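Local coordinates for hydrazine synthase alpha subunit (PDB 5C2V), which condenses hydroxylamine with ammonia to form hydrazine, the second half-reaction of the heme c-dependent hydrazine synthase complex, at residues Y49-P54 and N181-N186; D177-P182 and V244-S249. All blocks are in the same frame, centred on the assembly; numbering follows the deposited sequence.

Contact 1. Residues Y49-P54 and N181-N186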
ATOM      1  N   TYR D  49      -6.537   0.302 -23.900  1.00 67.83           N
ATOM      2  CA  TYR D  49      -7.836  -0.164 -23.403  1.00 55.23           C
ATOM      3  C   TYR D  49      -8.382   0.764 -22.316  1.00 64.93           C
ATOM      4  O   TYR D  49      -7.613   1.267 -21.500  1.00 74.05           O
ATOM      5  CB  TYR D  49      -7.682  -1.586 -22.846  1.00 62.74           C
ATOM      6  CG  TYR D  49      -8.822  -2.539 -23.127  1.00 75.38           C
ATOM      7  CD1 TYR D  49      -8.803  -3.362 -24.244  1.00 71.06           C
ATOM      8  CD2 TYR D  49      -9.899  -2.644 -22.255  1.00 64.83           C
ATOM      9  CE1 TYR D  49      -9.834  -4.245 -24.500  1.00 71.55           C
ATOM     10  CE2 TYR D  49     -10.936  -3.524 -22.503  1.00 68.85           C
ATOM     11  CZ  TYR D  49     -10.897  -4.323 -23.627  1.00 68.10           C
ATOM     12  OH  TYR D  49     -11.926  -5.200 -23.877  1.00 71.95           O
ATOM     13  N   PRO D  50      -9.707   1.002 -22.287  1.00 70.83           N
ATOM     14  CA  PRO D  50     -10.825   0.558 -23.128  1.00 64.33           C
ATOM     15  C   PRO D  50     -10.849   1.157 -24.524  1.00 71.59           C
ATOM     16  O   PRO D  50     -11.588   0.656 -25.374  1.00 73.80           O
ATOM     17  CB  PRO D  50     -12.050   1.017 -22.343  1.00 63.57           C
ATOM     18  CG  PRO D  50     -11.593   2.227 -21.655  1.00 56.06           C
ATOM     19  CD  PRO D  50     -10.170   1.946 -21.255  1.00 72.05           C
ATOM     20  N   HIS D  51     -10.059   2.195 -24.779  1.00 69.01           N
ATOM     21  CA  HIS D  51     -10.194   2.866 -26.056  1.00 68.94           C
ATOM     22  C   HIS D  51      -9.347   2.039 -26.991  1.00 63.29           C
ATOM     23  O   HIS D  51      -8.123   2.151 -27.040  1.00 66.51           O
ATOM     24  CB  HIS D  51      -9.713   4.317 -25.966  1.00 63.21           C
ATOM     25  CG  HIS D  51      -9.703   5.049 -27.272  1.00 74.74           C
ATOM     26  ND1 HIS D  51     -10.850   5.535 -27.863  1.00 78.75           N
ATOM     27  CD2 HIS D  51      -8.681   5.407 -28.085  1.00 74.65           C
ATOM     28  CE1 HIS D  51     -10.536   6.147 -28.990  1.00 75.46           C
ATOM     29  NE2 HIS D  51      -9.227   6.083 -29.150  1.00 85.50           N
ATOM     30  N   TYR D  52     -10.054   1.212 -27.748  1.00 61.14           N
ATOM     31  CA  TYR D  52      -9.446   0.128 -28.490  1.00 62.70           C
ATOM     32  C   TYR D  52     -10.078   0.060 -29.864  1.00 58.29           C
ATOM     33  O   TYR D  52     -11.254  -0.274 -30.003  1.00 81.32           O
ATOM     34  CB  TYR D  52      -9.623  -1.179 -27.707  1.00 52.99           C
ATOM     35  CG  TYR D  52      -9.158  -2.444 -28.388  1.00 56.78           C
ATOM     36  CD1 TYR D  52      -7.807  -2.753 -28.478  1.00 58.50           C
ATOM     37  CD2 TYR D  52     -10.073  -3.358 -28.892  1.00 57.17           C
ATOM     38  CE1 TYR D  52      -7.380  -3.922 -29.083  1.00 63.41           C
ATOM     39  CE2 TYR D  52      -9.657  -4.529 -29.496  1.00 66.45           C
ATOM     40  CZ  TYR D  52      -8.311  -4.806 -29.589  1.00 71.65           C
ATOM     41  OH  TYR D  52      -7.893  -5.971 -30.191  1.00 75.48           O
ATOM     42  N   ILE D  53      -9.287   0.365 -30.883  1.00 67.88           N
ATOM     43  CA  ILE D  53      -9.765   0.342 -32.253  1.00 53.71           C
ATOM     44  C   ILE D  53      -8.725  -0.391 -33.075  1.00 60.14           C
ATOM     45  O   ILE D  53      -7.871   0.230 -33.706  1.00 70.21           O
ATOM     46  CB  ILE D  53     -10.001   1.757 -32.821  1.00 46.25           C
ATOM     47  CG1 ILE D  53     -10.794   2.615 -31.831  1.00 47.62           C
ATOM     48  CG2 ILE D  53     -10.727   1.681 -34.157  1.00 69.50           C
ATOM     49  CD1 ILE D  53     -11.074   4.017 -32.324  1.00 50.06           C
ATOM     50  N   PRO D  54      -8.796  -1.727 -33.064  1.00 52.13           N
ATOM     51  CA  PRO D  54      -7.786  -2.569 -33.704  1.00 58.49           C
ATOM     52  C   PRO D  54      -7.840  -2.415 -35.216  1.00 67.96           C
ATOM     53  O   PRO D  54      -8.412  -3.252 -35.907  1.00 82.41           O
ATOM     54  CB  PRO D  54      -8.177  -3.982 -33.264  1.00 63.97           C
ATOM     55  CG  PRO D  54      -9.635  -3.897 -32.981  1.00 60.72           C
ATOM     56  CD  PRO D  54      -9.857  -2.523 -32.424  1.00 61.34           C
ATOM     57  N   ASN D 181      -6.120  11.236 -20.853  1.00 50.60           N
ATOM     58  CA  ASN D 181      -6.185  10.471 -22.092  1.00 55.29           C
ATOM     59  C   ASN D 181      -7.221  11.108 -23.005  1.00 59.56           C
ATOM     60  O   ASN D 181      -8.202  11.675 -22.523  1.00 54.66           O
ATOM     61  CB  ASN D 181      -6.537   9.007 -21.818  1.00 67.32           C
ATOM     62  CG  ASN D 181      -5.460   8.285 -21.035  1.00 58.07           C
ATOM     63  OD1 ASN D 181      -5.726   7.707 -19.981  1.00 72.75           O
ATOM     64  ND2 ASN D 181      -4.237   8.307 -21.551  1.00 68.52           N
ATOM     65  N   PRO D 182      -7.019  11.029 -24.329  1.00 54.91           N
ATOM     66  CA  PRO D 182      -7.988  11.719 -25.185  1.00 62.38           C
ATOM     67  C   PRO D 182      -9.248  10.895 -25.449  1.00 63.42           C
ATOM     68  O   PRO D 182      -9.683  10.789 -26.596  1.00 57.11           O
ATOM     69  CB  PRO D 182      -7.202  11.931 -26.477  1.00 45.33           C
ATOM     70  CG  PRO D 182      -6.295  10.738 -26.536  1.00 38.56           C
ATOM     71  CD  PRO D 182      -5.921  10.424 -25.104  1.00 59.56           C
ATOM     72  N   TYR D 183      -9.818  10.320 -24.395  1.00 62.38           N
ATOM     73  CA  TYR D 183     -11.121   9.672 -24.468  1.00 54.96           C
ATOM     74  C   TYR D 183     -11.774   9.611 -23.089  1.00 63.74           C
ATOM     75  O   TYR D 183     -11.082   9.448 -22.086  1.00 79.71           O
ATOM     76  CB  TYR D 183     -10.985   8.262 -25.052  1.00 54.37           C
ATOM     77  CG  TYR D 183      -9.900   7.428 -24.405  1.00 65.39           C
ATOM     78  CD1 TYR D 183     -10.178   6.615 -23.313  1.00 63.05           C
ATOM     79  CD2 TYR D 183      -8.596   7.450 -24.889  1.00 65.85           C
ATOM     80  CE1 TYR D 183      -9.189   5.849 -22.721  1.00 73.74           C
ATOM     81  CE2 TYR D 183      -7.602   6.688 -24.303  1.00 59.94           C
ATOM     82  CZ  TYR D 183      -7.904   5.890 -23.219  1.00 72.45           C
ATOM     83  OH  TYR D 183      -6.917   5.130 -22.632  1.00 62.22           O
ATOM     84  N   ALA D 184     -13.096   9.738 -23.032  1.00 65.67           N
ATOM     85  CA  ALA D 184     -13.824   9.350 -21.828  1.00 55.43           C
ATOM     86  C   ALA D 184     -15.062   8.541 -22.202  1.00 58.88           C
ATOM     87  O   ALA D 184     -16.023   9.078 -22.751  1.00 51.84           O
ATOM     88  CB  ALA D 184     -14.210  10.575 -21.014  1.00 48.90           C
ATOM     89  N   TYR D 185     -15.035   7.251 -21.885  1.00 61.51           N
ATOM     90  CA  TYR D 185     -16.140   6.354 -22.207  1.00 60.63           C
ATOM     91  C   TYR D 185     -17.260   6.345 -21.173  1.00 69.58           C
ATOM     92  O   TYR D 185     -17.046   6.637 -19.997  1.00 55.32           O
ATOM     93  CB  TYR D 185     -15.617   4.936 -22.423  1.00 54.00           C
ATOM     94  CG  TYR D 185     -14.966   4.761 -23.774  1.00 62.67           C
ATOM     95  CD1 TYR D 185     -13.624   5.059 -23.963  1.00 78.92           C
ATOM     96  CD2 TYR D 185     -15.701   4.320 -24.867  1.00 64.62           C
ATOM     97  CE1 TYR D 185     -13.029   4.910 -25.199  1.00 85.36           C
ATOM     98  CE2 TYR D 185     -15.113   4.168 -26.107  1.00 68.75           C
ATOM     99  CZ  TYR D 185     -13.777   4.464 -26.268  1.00 84.46           C
ATOM    100  OH  TYR D 185     -13.186   4.313 -27.501  1.00 74.67           O
ATOM    101  N   ASN D 186     -18.456   6.002 -21.637  1.00 72.95           N
ATOM    102  CA  ASN D 186     -19.601   5.782 -20.767  1.00 51.72           C
ATOM    103  C   ASN D 186     -20.536   4.747 -21.383  1.00 62.80           C
ATOM    104  O   ASN D 186     -20.284   4.256 -22.483  1.00 61.56           O
ATOM    105  CB  ASN D 186     -20.339   7.093 -20.511  1.00 47.95           C
ATOM    106  CG  ASN D 186     -19.772   7.857 -19.331  1.00 39.79           C
ATOM    107  OD1 ASN D 186     -19.531   7.286 -18.268  1.00 52.38           O
ATOM    108  ND2 ASN D 186     -19.570   9.157 -19.507  1.00 40.58           N
TER

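Contact 2. Residues D177-P182 and V244-S249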
ATOM      1  N   ASP D 177     -10.166  12.291 -20.142  1.00 50.60           N
ATOM      2  CA  ASP D 177     -10.519  11.666 -18.873  1.00 52.92           C
ATOM      3  C   ASP D 177      -9.665  12.247 -17.751  1.00 55.09           C
ATOM      4  O   ASP D 177      -8.975  13.249 -17.939  1.00 64.97           O
ATOM      5  CB  ASP D 177     -10.381  10.135 -18.937  1.00 62.42           C
ATOM      6  CG  ASP D 177      -8.943   9.659 -19.136  1.00 51.28           C
ATOM      7  OD1 ASP D 177      -8.005  10.483 -19.144  1.00 54.23           O
ATOM      8  OD2 ASP D 177      -8.752   8.433 -19.276  1.00 53.69           O
ATOM      9  N   GLU D 178      -9.715  11.618 -16.585  1.00 66.29           N
ATOM     10  CA  GLU D 178      -8.999  12.114 -15.418  1.00 70.75           C
ATOM     11  C   GLU D 178      -7.492  11.849 -15.504  1.00 59.84           C
ATOM     12  O   GLU D 178      -6.707  12.434 -14.759  1.00 63.13           O
ATOM     13  CB  GLU D 178      -9.593  11.494 -14.152  1.00 61.23           C
ATOM     14  CG  GLU D 178     -11.043  11.912 -13.918  1.00 38.75           C
ATOM     15  CD  GLU D 178     -11.763  11.042 -12.906  1.00 48.55           C
ATOM     16  OE1 GLU D 178     -11.790   9.809 -13.091  1.00 44.00           O
ATOM     17  OE2 GLU D 178     -12.308  11.595 -11.928  1.00 54.02           O
ATOM     18  N   PHE D 179      -7.096  10.967 -16.418  1.00 57.48           N
ATOM     19  CA  PHE D 179      -5.683  10.706 -16.682  1.00 48.75           C
ATOM     20  C   PHE D 179      -5.175  11.532 -17.863  1.00 49.11           C
ATOM     21  O   PHE D 179      -4.036  11.364 -18.304  1.00 59.01           O
ATOM     22  CB  PHE D 179      -5.451   9.217 -16.941  1.00 39.30           C
ATOM     23  CG  PHE D 179      -5.647   8.354 -15.728  1.00 51.93           C
ATOM     24  CD1 PHE D 179      -5.048   8.685 -14.524  1.00 51.86           C
ATOM     25  CD2 PHE D 179      -6.433   7.217 -15.790  1.00 66.90           C
ATOM     26  CE1 PHE D 179      -5.226   7.894 -13.405  1.00 64.88           C
ATOM     27  CE2 PHE D 179      -6.617   6.422 -14.674  1.00 60.64           C
ATOM     28  CZ  PHE D 179      -6.013   6.762 -13.479  1.00 55.49           C
ATOM     29  N   HIS D 180      -6.044  12.402 -18.374  1.00 53.98           N
ATOM     30  CA  HIS D 180      -5.764  13.249 -19.535  1.00 55.16           C
ATOM     31  C   HIS D 180      -5.549  12.437 -20.810  1.00 57.50           C
ATOM     32  O   HIS D 180      -4.879  12.890 -21.739  1.00 55.62           O
ATOM     33  CB  HIS D 180      -4.550  14.148 -19.279  1.00 46.37           C
ATOM     34  CG  HIS D 180      -4.661  14.978 -18.038  1.00 47.90           C
ATOM     35  ND1 HIS D 180      -4.161  14.569 -16.822  1.00 53.42           N
ATOM     36  CD2 HIS D 180      -5.220  16.194 -17.824  1.00 48.91           C
ATOM     37  CE1 HIS D 180      -4.403  15.497 -15.912  1.00 56.73           C
ATOM     38  NE2 HIS D 180      -5.045  16.493 -16.498  1.00 46.66           N
ATOM     39  N   ASN D 181      -6.120  11.236 -20.853  1.00 50.60           N
ATOM     40  CA  ASN D 181      -6.185  10.471 -22.092  1.00 55.29           C
ATOM     41  C   ASN D 181      -7.221  11.108 -23.005  1.00 59.56           C
ATOM     42  O   ASN D 181      -8.202  11.675 -22.523  1.00 54.66           O
ATOM     43  CB  ASN D 181      -6.537   9.007 -21.818  1.00 67.32           C
ATOM     44  CG  ASN D 181      -5.460   8.285 -21.035  1.00 58.07           C
ATOM     45  OD1 ASN D 181      -5.726   7.707 -19.981  1.00 72.75           O
ATOM     46  ND2 ASN D 181      -4.237   8.307 -21.551  1.00 68.52           N
ATOM     47  N   PRO D 182      -7.019  11.029 -24.329  1.00 54.91           N
ATOM     48  CA  PRO D 182      -7.988  11.719 -25.185  1.00 62.38           C
ATOM     49  C   PRO D 182      -9.248  10.895 -25.449  1.00 63.42           C
ATOM     50  O   PRO D 182      -9.683  10.789 -26.596  1.00 57.11           O
ATOM     51  CB  PRO D 182      -7.202  11.931 -26.477  1.00 45.33           C
ATOM     52  CG  PRO D 182      -6.295  10.738 -26.536  1.00 38.56           C
ATOM     53  CD  PRO D 182      -5.921  10.424 -25.104  1.00 59.56           C
ATOM     54  N   VAL D 244     -13.687   2.890 -14.105  1.00 54.38           N
ATOM     55  CA  VAL D 244     -12.442   3.484 -13.654  1.00 52.56           C
ATOM     56  C   VAL D 244     -12.741   4.558 -12.622  1.00 57.83           C
ATOM     57  O   VAL D 244     -13.293   5.607 -12.956  1.00 50.12           O
ATOM     58  CB  VAL D 244     -11.648   4.101 -14.823  1.00 54.93           C
ATOM     59  CG1 VAL D 244     -10.395   4.796 -14.310  1.00 63.53           C
ATOM     60  CG2 VAL D 244     -11.295   3.036 -15.849  1.00 44.37           C
ATOM     61  N   GLN D 245     -12.381   4.306 -11.368  1.00 50.18           N
ATOM     62  CA  GLN D 245     -12.544   5.338 -10.360  1.00 57.54           C
ATOM     63  C   GLN D 245     -11.183   5.971 -10.110  1.00 63.69           C
ATOM     64  O   GLN D 245     -10.340   5.428  -9.385  1.00 59.30           O
ATOM     65  CB  GLN D 245     -13.128   4.745  -9.076  1.00 56.59           C
ATOM     66  CG  GLN D 245     -14.419   3.962  -9.290  1.00 46.60           C
ATOM     67  CD  GLN D 245     -15.606   4.857  -9.594  1.00 53.83           C
ATOM     68  OE1 GLN D 245     -15.766   5.919  -8.993  1.00 53.41           O
ATOM     69  NE2 GLN D 245     -16.439   4.435 -10.538  1.00 60.66           N
ATOM     70  N   ALA D 246     -10.987   7.120 -10.749  1.00 66.47           N
ATOM     71  CA  ALA D 246      -9.763   7.906 -10.652  1.00 39.01           C
ATOM     72  C   ALA D 246      -9.878   9.189  -9.829  1.00 41.29           C
ATOM     73  O   ALA D 246      -8.896   9.924  -9.724  1.00 68.12           O
ATOM     74  CB  ALA D 246      -9.260   8.237 -12.051  1.00 51.86           C
ATOM     75  N   ASN D 247     -11.054   9.473  -9.269  1.00 38.69           N
ATOM     76  CA  ASN D 247     -11.365  10.834  -8.812  1.00 35.44           C
ATOM     77  C   ASN D 247     -10.326  11.400  -7.851  1.00 45.76           C
ATOM     78  O   ASN D 247     -10.082  10.846  -6.785  1.00 52.30           O
ATOM     79  CB  ASN D 247     -12.746  10.870  -8.146  1.00 32.79           C
ATOM     80  CG  ASN D 247     -13.163  12.275  -7.723  1.00 50.79           C
ATOM     81  OD1 ASN D 247     -12.586  13.270  -8.164  1.00 57.52           O
ATOM     82  ND2 ASN D 247     -14.172  12.357  -6.863  1.00 47.88           N
ATOM     83  N   GLY D 248      -9.750  12.535  -8.234  1.00 57.19           N
ATOM     84  CA  GLY D 248      -8.698  13.174  -7.467  1.00 59.03           C
ATOM     85  C   GLY D 248      -7.516  12.289  -7.108  1.00 53.57           C
ATOM     86  O   GLY D 248      -6.980  11.560  -7.944  1.00 44.83           O
ATOM     87  N   SER D 249      -7.127  12.357  -5.840  1.00 50.33           N
ATOM     88  CA  SER D 249      -5.952  11.667  -5.314  1.00 50.79           C
ATOM     89  C   SER D 249      -6.300  10.267  -4.814  1.00 46.07           C
ATOM     90  O   SER D 249      -5.490   9.614  -4.158  1.00 53.97           O
ATOM     91  CB  SER D 249      -5.311  12.487  -4.192  1.00 45.16           C
ATOM     92  OG  SER D 249      -6.200  12.643  -3.100  1.00 41.90           O
TER
HETATM   93  O   HOH W   1     -13.141   8.134 -11.905  1.00 48.62           O

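Contact 1. Residues Y49-P54 and N181-N186
An aromatic cluster of H51, Y183 and Y185 joins two loops of the N-terminal, propeller-containing part of the chain: segment 49-54, between strands 31-37 and 58-63, and the loop segment 181-186, which leads into strand 186-191. The central contact is a CH-pi one: H51 CB sits 3.3 Å from the centroid of the Y183 ring and only 4° off the ring normal, over its centre. N181 CB lies against the opposite face, nearer the rim. H51 CG is anti to the backbone N (chi1 175°). The imidazole and Y183 planes differ by 11°, yet the rings are slid apart and barely overlap. Toward Y185, H51 ND1 meets Y185 OH at 2.7 Å, a somewhat bent hydrogen bond at the edge of the imidazole in which either atom could be the donor. These two rings meet rim to rim. P50, which follows a cis peptide bond, adds apolar contact, its CG 4.2 Å from Y185 CD1. T124 of strand 124-131 touches both H51 and Y185, while S227 lies against P50 and Y183. The arrangement is thus a largely buried loop-to-loop aromatic cluster, consistent with the loops that connect strands in the six-bladed beta-propeller of the N-terminal domain.

Contact 2. Residues D177-P182 and V244-S249
E178 reaches over A246 toward N247, and its side chain can be followed outward. CB lies 3.9 Å from A246 CB; beyond CG the chain runs extended, and chi2 of 165° sets CD 3.9 Å from A246 CB. OE1 and OE2 then diverge. OE1 packs 3.2 Å from A246 CB and accepts a 2.5 Å hydrogen bond from a water. That water also donates to V244 O and accepts from A246 N, so one molecule ties the carboxylate to the backbone where strand 239-245 ends. OE2 comes within 3.3 Å of N247 CA, but its hydrogen-bonding partner is W545 NE1, outside both segments. N247 OD1 in turn is bonded to R503. Beside the glutamate, the F179 ring approaches obliquely, with CZ 3.8 Å from A246 CB and CE2 against V244 CG1. E178 and F179 are the two central residues of a type I beta turn from D177 to H180. D177 OD1 accepts from N181 N at 2.7 Å, the donor standing 37° out of the carboxylate plane, and receives a weak bond from F179 N. The evidence therefore describes a type I beta turn whose first residue accepts backbone N-H groups, water-bridged to the end of a strand in an antiparallel four-stranded sheet, as in a propeller blade.

How the contacts relate
Contacts 1 and 2 overlap on one connection, the loop between strands 154-171 and 186-191, and share N181 and P182; their centres are about 12 Å apart. They also touch directly, Y183 O packing 3.3 Å from D177 CB. The loop thus faces the 49-54 loop at its later end and the end of strand 239-245 at its earlier end, linking three sequence-distant parts. Their chemistry differs: contact 1 has a direct side-chain bond, contact 2 a water bridge. Both lie away from the annotated sites. In contact 2 the N247 side chain is about 7 Å from a heme c and about 12 Å from the zinc ion. In segment 49-54, the Y52 side chain is about 12 Å from a calcium ion and about 13 Å from bound trimethyl glycine.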